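Local coordinates for phytochromobilin synthase (Solanum lycopersicum, PDB 6KME), which probably reduces biliverdin IX alpha to phytochromobilin with electrons from ferredoxin, the step that supplies the chromophore of plant phytochromes, at residues 233-241 / 281-292. The protein carries 1 engineered substitution. Sequence-based numbering, arbitrary orientation.
Sequences TWRSEKDPG and YRCEDGKVNEKR. With BLA (biliverdine IX alpha), chain B.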
ATOM      1  N   THR A 233      -1.330 -11.264  -2.280  1.00 17.32           N
ATOM      2  CA  THR A 233      -0.717 -12.125  -3.281  1.00 17.78           C
ATOM      3  C   THR A 233      -0.264 -11.310  -4.485  1.00 23.24           C
ATOM      4  O   THR A 233       0.854 -11.499  -4.988  1.00 20.76           O
ATOM      5  CB  THR A 233      -1.699 -13.213  -3.701  1.00 19.61           C
ATOM      6  OG1 THR A 233      -1.972 -14.073  -2.585  1.00 21.87           O
ATOM      7  CG2 THR A 233      -1.115 -14.032  -4.841  1.00 21.14           C
ATOM      8  N   TRP A 234      -1.116 -10.393  -4.955  1.00 19.67           N
ATOM      9  CA  TRP A 234      -0.723  -9.515  -6.057  1.00 19.31           C
ATOM     10  C   TRP A 234       0.539  -8.736  -5.712  1.00 22.40           C
ATOM     11  O   TRP A 234       1.531  -8.772  -6.455  1.00 19.52           O
ATOM     12  CB  TRP A 234      -1.858  -8.550  -6.409  1.00 16.85           C
ATOM     13  CG  TRP A 234      -1.377  -7.441  -7.300  1.00 20.49           C
ATOM     14  CD1 TRP A 234      -1.040  -6.164  -6.925  1.00 25.41           C
ATOM     15  CD2 TRP A 234      -1.118  -7.526  -8.714  1.00 20.71           C
ATOM     16  NE1 TRP A 234      -0.604  -5.450  -8.024  1.00 21.86           N
ATOM     17  CE2 TRP A 234      -0.650  -6.259  -9.131  1.00 26.27           C
ATOM     18  CE3 TRP A 234      -1.264  -8.543  -9.667  1.00 23.14           C
ATOM     19  CZ2 TRP A 234      -0.307  -5.986 -10.465  1.00 26.94           C
ATOM     20  CZ3 TRP A 234      -0.927  -8.266 -11.000  1.00 26.28           C
ATOM     21  CH2 TRP A 234      -0.454  -6.999 -11.378  1.00 20.17           C
ATOM     22  N   ARG A 235       0.527  -8.040  -4.571  1.00 20.02           N
ATOM     23  CA  ARG A 235       1.644  -7.169  -4.223  1.00 16.93           C
ATOM     24  C   ARG A 235       2.909  -7.962  -3.940  1.00 20.09           C
ATOM     25  O   ARG A 235       4.006  -7.540  -4.327  1.00 18.92           O
ATOM     26  CB  ARG A 235       1.266  -6.278  -3.031  1.00 19.73           C
ATOM     27  CG  ARG A 235       0.190  -5.240  -3.372  1.00 19.93           C
ATOM     28  CD  ARG A 235       0.114  -4.112  -2.337  1.00 22.26           C
ATOM     29  NE  ARG A 235       1.332  -3.304  -2.357  1.00 19.86           N
ATOM     30  CZ  ARG A 235       1.640  -2.397  -1.438  1.00 24.55           C
ATOM     31  NH1 ARG A 235       0.805  -2.164  -0.422  1.00 20.16           N
ATOM     32  NH2 ARG A 235       2.777  -1.723  -1.533  1.00 21.12           N
ATOM     33  N   SER A 236       2.798  -9.124  -3.292  1.00 18.92           N
ATOM     34  CA  SER A 236       4.033  -9.848  -3.018  1.00 23.56           C
ATOM     35  C   SER A 236       4.674 -10.365  -4.300  1.00 20.45           C
ATOM     36  O   SER A 236       5.891 -10.567  -4.330  1.00 18.24           O
ATOM     37  CB  SER A 236       3.797 -10.986  -2.018  1.00 29.66           C
ATOM     38  OG  SER A 236       3.079 -12.037  -2.610  1.00 36.52           O
ATOM     39  N   GLU A 237       3.899 -10.534  -5.373  1.00 20.55           N
ATOM     40  CA  GLU A 237       4.457 -10.969  -6.654  1.00 21.71           C
ATOM     41  C   GLU A 237       4.951  -9.810  -7.524  1.00 18.27           C
ATOM     42  O   GLU A 237       5.986  -9.943  -8.184  1.00 19.18           O
ATOM     43  CB  GLU A 237       3.416 -11.790  -7.430  1.00 19.11           C
ATOM     44  CG  GLU A 237       3.938 -12.427  -8.736  1.00 20.07           C
ATOM     45  CD  GLU A 237       4.842 -13.641  -8.499  1.00 33.56           C
ATOM     46  OE1 GLU A 237       4.608 -14.392  -7.531  1.00 35.88           O
ATOM     47  OE2 GLU A 237       5.790 -13.842  -9.288  1.00 28.22           O
ATOM     48  N   LYS A 238       4.249  -8.670  -7.539  1.00 17.52           N
ATOM     49  CA  LYS A 238       4.429  -7.666  -8.590  1.00 18.88           C
ATOM     50  C   LYS A 238       4.728  -6.238  -8.125  1.00 22.17           C
ATOM     51  O   LYS A 238       4.861  -5.357  -8.989  1.00 21.03           O
ATOM     52  CB  LYS A 238       3.177  -7.623  -9.491  1.00 20.72           C
ATOM     53  CG  LYS A 238       2.961  -8.875 -10.366  1.00 20.54           C
ATOM     54  CD  LYS A 238       4.168  -9.131 -11.266  1.00 19.69           C
ATOM     55  CE  LYS A 238       3.948 -10.264 -12.265  1.00 21.26           C
ATOM     56  NZ  LYS A 238       5.225 -10.607 -12.978  1.00 19.73           N
ATOM     57  N   ASP A 239       4.809  -5.962  -6.813  1.00 22.41           N
ATOM     58  CA  ASP A 239       5.061  -4.588  -6.373  1.00 22.19           C
ATOM     59  C   ASP A 239       6.358  -4.075  -7.002  1.00 24.16           C
ATOM     60  O   ASP A 239       7.358  -4.800  -7.042  1.00 21.81           O
ATOM     61  CB  ASP A 239       5.154  -4.488  -4.846  1.00 21.09           C
ATOM     62  CG  ASP A 239       4.088  -3.537  -4.231  1.00 25.59           C
ATOM     63  OD1 ASP A 239       2.894  -3.608  -4.605  1.00 27.65           O
ATOM     64  OD2 ASP A 239       4.452  -2.730  -3.349  1.00 33.29           O
ATOM     65  N   PRO A 240       6.376  -2.843  -7.511  1.00 24.96           N
ATOM     66  CA  PRO A 240       7.589  -2.356  -8.200  1.00 26.54           C
ATOM     67  C   PRO A 240       8.841  -2.297  -7.325  1.00 26.51           C
ATOM     68  O   PRO A 240       9.948  -2.361  -7.868  1.00 30.34           O
ATOM     69  CB  PRO A 240       7.173  -0.966  -8.691  1.00 25.81           C
ATOM     70  CG  PRO A 240       5.689  -1.084  -8.880  1.00 27.90           C
ATOM     71  CD  PRO A 240       5.241  -1.926  -7.698  1.00 24.94           C
ATOM     72  N   GLY A 241       8.719  -2.216  -5.998  1.00 20.33           N
ATOM     73  CA  GLY A 241       9.932  -2.066  -5.198  1.00 26.41           C
ATOM     74  C   GLY A 241      10.789  -3.319  -5.069  1.00 25.60           C
ATOM     75  O   GLY A 241      11.901  -3.232  -4.539  1.00 18.62           O
ATOM     76  N   TYR A 281      -1.433 -14.335 -16.343  1.00 21.36           N
ATOM     77  CA  TYR A 281       0.017 -14.353 -16.179  1.00 20.98           C
ATOM     78  C   TYR A 281       0.630 -15.741 -16.311  1.00 20.45           C
ATOM     79  O   TYR A 281       1.848 -15.869 -16.162  1.00 24.58           O
ATOM     80  CB  TYR A 281       0.409 -13.767 -14.810  1.00 17.68           C
ATOM     81  CG  TYR A 281       0.281 -12.270 -14.725  1.00 20.37           C
ATOM     82  CD1 TYR A 281      -0.947 -11.674 -14.461  1.00 19.23           C
ATOM     83  CD2 TYR A 281       1.386 -11.443 -14.919  1.00 18.43           C
ATOM     84  CE1 TYR A 281      -1.077 -10.290 -14.390  1.00 19.67           C
ATOM     85  CE2 TYR A 281       1.261 -10.051 -14.856  1.00 18.02           C
ATOM     86  CZ  TYR A 281       0.022  -9.486 -14.582  1.00 20.20           C
ATOM     87  OH  TYR A 281      -0.121  -8.108 -14.499  1.00 19.82           O
ATOM     88  N   ARG A 282      -0.155 -16.783 -16.583  1.00 23.90           N
ATOM     89  CA  ARG A 282       0.423 -18.120 -16.692  1.00 23.34           C
ATOM     90  C   ARG A 282       1.153 -18.235 -18.020  1.00 25.36           C
ATOM     91  O   ARG A 282       0.547 -18.069 -19.083  1.00 25.28           O
ATOM     92  CB  ARG A 282      -0.634 -19.218 -16.571  1.00 24.74           C
ATOM     93  CG  ARG A 282      -0.035 -20.620 -16.766  1.00 27.31           C
ATOM     94  CD  ARG A 282      -1.027 -21.752 -16.513  1.00 29.04           C
ATOM     95  NE  ARG A 282      -1.507 -21.764 -15.133  1.00 36.07           N
ATOM     96  CZ  ARG A 282      -2.753 -21.472 -14.766  1.00 41.22           C
ATOM     97  NH1 ARG A 282      -3.665 -21.143 -15.680  1.00 36.65           N
ATOM     98  NH2 ARG A 282      -3.091 -21.515 -13.483  1.00 34.27           N
ATOM     99  N   CYS A 283       2.451 -18.523 -17.955  1.00 26.41           N
ATOM    100  CA  CYS A 283       3.268 -18.695 -19.149  1.00 31.75           C
ATOM    101  C   CYS A 283       3.089 -20.084 -19.749  1.00 37.81           C
ATOM    102  O   CYS A 283       2.570 -21.007 -19.114  1.00 39.26           O
ATOM    103  CB  CYS A 283       4.737 -18.456 -18.826  1.00 41.87           C
ATOM    104  SG  CYS A 283       5.263 -16.832 -19.310  1.00 53.57           S
ATOM    105  N   GLU A 284       3.569 -20.232 -20.994  1.00 53.08           N
ATOM    106  CA  GLU A 284       3.454 -21.503 -21.703  1.00 54.79           C
ATOM    107  C   GLU A 284       4.099 -22.649 -20.930  1.00 53.30           C
ATOM    108  O   GLU A 284       3.718 -23.811 -21.114  1.00 43.75           O
ATOM    109  CB  GLU A 284       4.082 -21.393 -23.096  1.00 56.66           C
ATOM    110  N   ASP A 285       5.071 -22.352 -20.069  1.00 52.19           N
ATOM    111  CA  ASP A 285       5.713 -23.365 -19.247  1.00 56.79           C
ATOM    112  C   ASP A 285       5.111 -23.463 -17.845  1.00 51.97           C
ATOM    113  O   ASP A 285       5.630 -24.209 -17.007  1.00 52.83           O
ATOM    114  CB  ASP A 285       7.219 -23.095 -19.172  1.00 68.74           C
ATOM    115  CG  ASP A 285       7.541 -21.648 -18.849  1.00 80.66           C
ATOM    116  OD1 ASP A 285       6.718 -20.982 -18.185  1.00 83.80           O
ATOM    117  OD2 ASP A 285       8.616 -21.172 -19.274  1.00 87.78           O
ATOM    118  N   GLY A 286       4.029 -22.738 -17.570  1.00 50.71           N
ATOM    119  CA  GLY A 286       3.380 -22.816 -16.276  1.00 41.48           C
ATOM    120  C   GLY A 286       3.943 -21.897 -15.216  1.00 41.99           C
ATOM    121  O   GLY A 286       3.441 -21.900 -14.084  1.00 42.20           O
ATOM    122  N   LYS A 287       4.958 -21.110 -15.547  1.00 40.34           N
ATOM    123  CA  LYS A 287       5.539 -20.127 -14.649  1.00 34.50           C
ATOM    124  C   LYS A 287       4.757 -18.818 -14.727  1.00 31.01           C
ATOM    125  O   LYS A 287       3.879 -18.638 -15.572  1.00 33.71           O
ATOM    126  CB  LYS A 287       7.013 -19.906 -15.008  1.00 30.96           C
ATOM    127  CG  LYS A 287       7.841 -21.189 -15.010  1.00 36.35           C
ATOM    128  CD  LYS A 287       9.277 -20.945 -15.468  1.00 48.79           C
ATOM    129  CE  LYS A 287      10.137 -22.192 -15.284  1.00 58.89           C
ATOM    130  NZ  LYS A 287      11.580 -21.955 -15.589  1.00 61.52           N
ATOM    131  N   VAL A 288       5.085 -17.896 -13.824  1.00 23.07           N
ATOM    132  CA  VAL A 288       4.486 -16.564 -13.826  1.00 20.36           C
ATOM    133  C   VAL A 288       5.197 -15.690 -14.850  1.00 26.98           C
ATOM    134  O   VAL A 288       6.425 -15.578 -14.842  1.00 23.93           O
ATOM    135  CB  VAL A 288       4.554 -15.935 -12.430  1.00 23.47           C
ATOM    136  CG1 VAL A 288       4.010 -14.512 -12.478  1.00 20.21           C
ATOM    137  CG2 VAL A 288       3.744 -16.787 -11.431  1.00 24.39           C
ATOM    138  N   ASN A 289       4.425 -15.060 -15.730  1.00 23.89           N
ATOM    139  CA  ASN A 289       4.999 -14.198 -16.759  1.00 26.30           C
ATOM    140  C   ASN A 289       5.870 -13.108 -16.139  1.00 24.99           C
ATOM    141  O   ASN A 289       5.475 -12.456 -15.167  1.00 26.84           O
ATOM    142  CB  ASN A 289       3.871 -13.578 -17.583  1.00 22.14           C
ATOM    143  CG  ASN A 289       4.355 -13.004 -18.898  1.00 31.11           C
ATOM    144  OD1 ASN A 289       5.316 -12.234 -18.934  1.00 28.89           O
ATOM    145  ND2 ASN A 289       3.692 -13.384 -19.990  1.00 23.20           N
ATOM    146  N   GLU A 290       7.061 -12.898 -16.716  1.00 21.92           N
ATOM    147  CA  GLU A 290       7.986 -11.890 -16.197  1.00 22.62           C
ATOM    148  C   GLU A 290       7.455 -10.468 -16.318  1.00 22.59           C
ATOM    149  O   GLU A 290       7.953  -9.573 -15.625  1.00 21.97           O
ATOM    150  CB  GLU A 290       9.331 -11.970 -16.931  1.00 29.38           C
ATOM    151  CG  GLU A 290      10.234 -13.083 -16.467  1.00 52.01           C
ATOM    152  CD  GLU A 290      11.515 -13.153 -17.286  1.00 70.32           C
ATOM    153  OE1 GLU A 290      11.546 -12.572 -18.397  1.00 66.34           O
ATOM    154  OE2 GLU A 290      12.486 -13.785 -16.815  1.00 77.21           O
ATOM    155  N   LYS A 291       6.489 -10.224 -17.200  1.00 23.53           N
ATOM    156  CA  LYS A 291       5.930  -8.883 -17.316  1.00 26.39           C
ATOM    157  C   LYS A 291       5.241  -8.474 -16.027  1.00 25.27           C
ATOM    158  O   LYS A 291       4.534  -9.272 -15.405  1.00 20.92           O
ATOM    159  CB  LYS A 291       4.927  -8.820 -18.467  1.00 21.43           C
ATOM    160  CG  LYS A 291       5.566  -8.969 -19.825  1.00 29.57           C
ATOM    161  CD  LYS A 291       4.645  -8.440 -20.896  1.00 38.93           C
ATOM    162  CE  LYS A 291       3.818  -9.540 -21.498  1.00 50.50           C
ATOM    163  NZ  LYS A 291       4.042  -9.631 -22.980  1.00 52.60           N
ATOM    164  N   ARG A 292       5.442  -7.214 -15.622  1.00 19.88           N
ATOM    165  CA  ARG A 292       4.638  -6.674 -14.527  1.00 18.15           C
ATOM    166  C   ARG A 292       3.167  -6.571 -14.923  1.00 16.91           C
ATOM    167  O   ARG A 292       2.271  -6.875 -14.120  1.00 20.61           O
ATOM    168  CB  ARG A 292       5.169  -5.302 -14.097  1.00 15.47           C
ATOM    169  CG  ARG A 292       4.458  -4.744 -12.824  1.00 18.94           C
ATOM    170  CD  ARG A 292       5.085  -3.428 -12.356  1.00 21.15           C
ATOM    171  NE  ARG A 292       6.526  -3.543 -12.177  1.00 19.80           N
ATOM    172  CZ  ARG A 292       7.358  -2.510 -12.126  1.00 22.56           C
ATOM    173  NH1 ARG A 292       6.888  -1.281 -12.225  1.00 15.14           N
ATOM    174  NH2 ARG A 292       8.658  -2.709 -11.975  1.00 20.38           N
TER
HETATM  175  CHA BLA B 401       7.400   2.758  -9.401  1.00 26.90           C
HETATM  176  NA  BLA B 401       5.506   2.072  -7.769  1.00 22.67           N
HETATM  177  C1A BLA B 401       5.950   2.481  -9.037  1.00 25.68           C
HETATM  178  C2A BLA B 401       4.776   2.565  -9.906  1.00 19.64           C
HETATM  179  C3A BLA B 401       3.615   2.182  -9.102  1.00 18.48           C
HETATM  180  C4A BLA B 401       4.093   1.879  -7.784  1.00 26.86           C
HETATM  181  CMA BLA B 401       2.140   2.115  -9.505  1.00 21.24           C
HETATM  182  CAA BLA B 401       4.873   2.963 -11.407  1.00 19.04           C
HETATM  183  CBA BLA B 401       5.304   1.763 -12.207  1.00 18.80           C
HETATM  184  CGA BLA B 401       4.056   0.932 -12.679  1.00 21.66           C
HETATM  185  O1A BLA B 401       3.266   1.625 -13.251  1.00 18.06           O
HETATM  186  O2A BLA B 401       4.124  -0.227 -12.394  1.00 21.19           O
HETATM  187  CHB BLA B 401       3.292   1.455  -6.545  1.00 23.03           C
HETATM  188  NB  BLA B 401       1.652  -0.121  -7.399  1.00 27.32           N
HETATM  189  C1B BLA B 401       2.322   0.486  -6.312  1.00 32.80           C
HETATM  190  C2B BLA B 401       1.361   0.137  -5.096  1.00 26.85           C
HETATM  191  C3B BLA B 401       0.424  -0.810  -5.488  1.00 24.99           C
HETATM  192  C4B BLA B 401       0.633  -1.033  -6.988  1.00 26.69           C
HETATM  193  CMB BLA B 401       1.705   0.623  -3.699  1.00 32.39           C
HETATM  194  OB  BLA B 401       0.126  -1.821  -7.770  1.00 24.53           O
HETATM  195  CAB BLA B 401      -0.728  -1.600  -4.919  1.00 24.98           C
HETATM  196  CBB BLA B 401      -1.575  -2.573  -5.329  1.00 35.01           C
HETATM  197  NC  BLA B 401       8.668   1.419  -4.430  1.00 34.64           N
HETATM  198  C1C BLA B 401       8.164   1.067  -3.157  1.00 46.34           C
HETATM  199  C2C BLA B 401       9.382   0.600  -2.348  1.00 36.77           C
HETATM  200  C3C BLA B 401      10.498   0.710  -3.177  1.00 23.62           C
HETATM  201  C4C BLA B 401      10.060   1.248  -4.560  1.00 25.11           C
HETATM  202  CMC BLA B 401       9.168   0.134  -0.902  1.00 38.79           C
HETATM  203  OC  BLA B 401       6.965   1.192  -2.970  1.00 58.59           O
HETATM  204  CAC BLA B 401      11.896   0.362  -2.807  1.00 28.03           C
HETATM  205  CBC BLA B 401      12.436  -0.577  -1.999  1.00 36.83           C
HETATM  206  CHD BLA B 401      10.665   1.547  -5.752  1.00 19.95           C
HETATM  207  ND  BLA B 401       8.694   2.092  -7.342  1.00 27.70           N
HETATM  208  C1D BLA B 401       9.986   1.946  -7.050  1.00 25.66           C
HETATM  209  C2D BLA B 401      10.887   2.243  -8.235  1.00 24.64           C
HETATM  210  C3D BLA B 401      10.058   2.595  -9.284  1.00 27.05           C
HETATM  211  C4D BLA B 401       8.598   2.510  -8.752  1.00 25.16           C
HETATM  212  CMD BLA B 401      12.394   2.124  -8.103  1.00 23.81           C
HETATM  213  CAD BLA B 401      10.338   3.004 -10.735  1.00 23.27           C
HETATM  214  CBD BLA B 401      10.820   1.862 -11.609  1.00 26.66           C
HETATM  215  CGD BLA B 401       9.724   0.755 -11.937  1.00 32.64           C
HETATM  216  O1D BLA B 401      10.149  -0.366 -11.716  1.00 31.16           O
HETATM  217  O2D BLA B 401       8.666   1.211 -12.351  1.00 29.38           O
HETATM  218  O   HOH W   1       7.180  -8.476 -12.969  1.00 23.75           O
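K238, in the last turn of helix 218-238, reaches into the irregular loop 281-292 and pins it to the helix end beside the bilin pocket. Its ammonium group is the polar centre of the contact. K238 NZ donates to N289 O and to K291 O, both at 2.9 Å. The first bond runs almost straight along the carbonyl, with a C=O...N angle of 165°. The second meets K291 O from well above the carbonyl plane. A water accepts a third bond from NZ and donates to E290 O, so three successive loop carbonyls are tied to one lysine, two directly and E290 O through the water. A bend at chi2 (-58°) turns the lysine chain, which then runs extended to NZ. An Asx turn, with N289 OD1 accepting from K291 N, braces this part of the loop.

W234 and Y281 form the apolar side. The rings meet obliquely, their planes at 68°, and Y281 OH lies at the edge of the indole, 3.3 Å from W234 CH2. Y281 OH also donates to R292 O (2.7 Å), joining the two ends of segment 281-292. Within the helix, K238 CB lies near the rim of one indole face of W234.

R292 carries the contact to biliverdin. P240 packs on one face of its guanidinium, with P240 CG 3.6 Å from R292 NH1. NH1 donates to one oxygen of each propionate, O2A and O2D, while R292 NH2 donates to BLA O1D at 2.8 Å. One arginine thus bridges both propionates, consistent with a role in orienting the substrate. On the helix side, R235 forms a salt bridge with D239, NE to OD1 and NH2 to OD2.

Outside the two segments, F174 stacks on W234, and F274 of helix 274-277 meets Y281 edge-to-face. R235 also bonds to N116 of strand 112-119, linking the helix end to the seven-stranded antiparallel sheet.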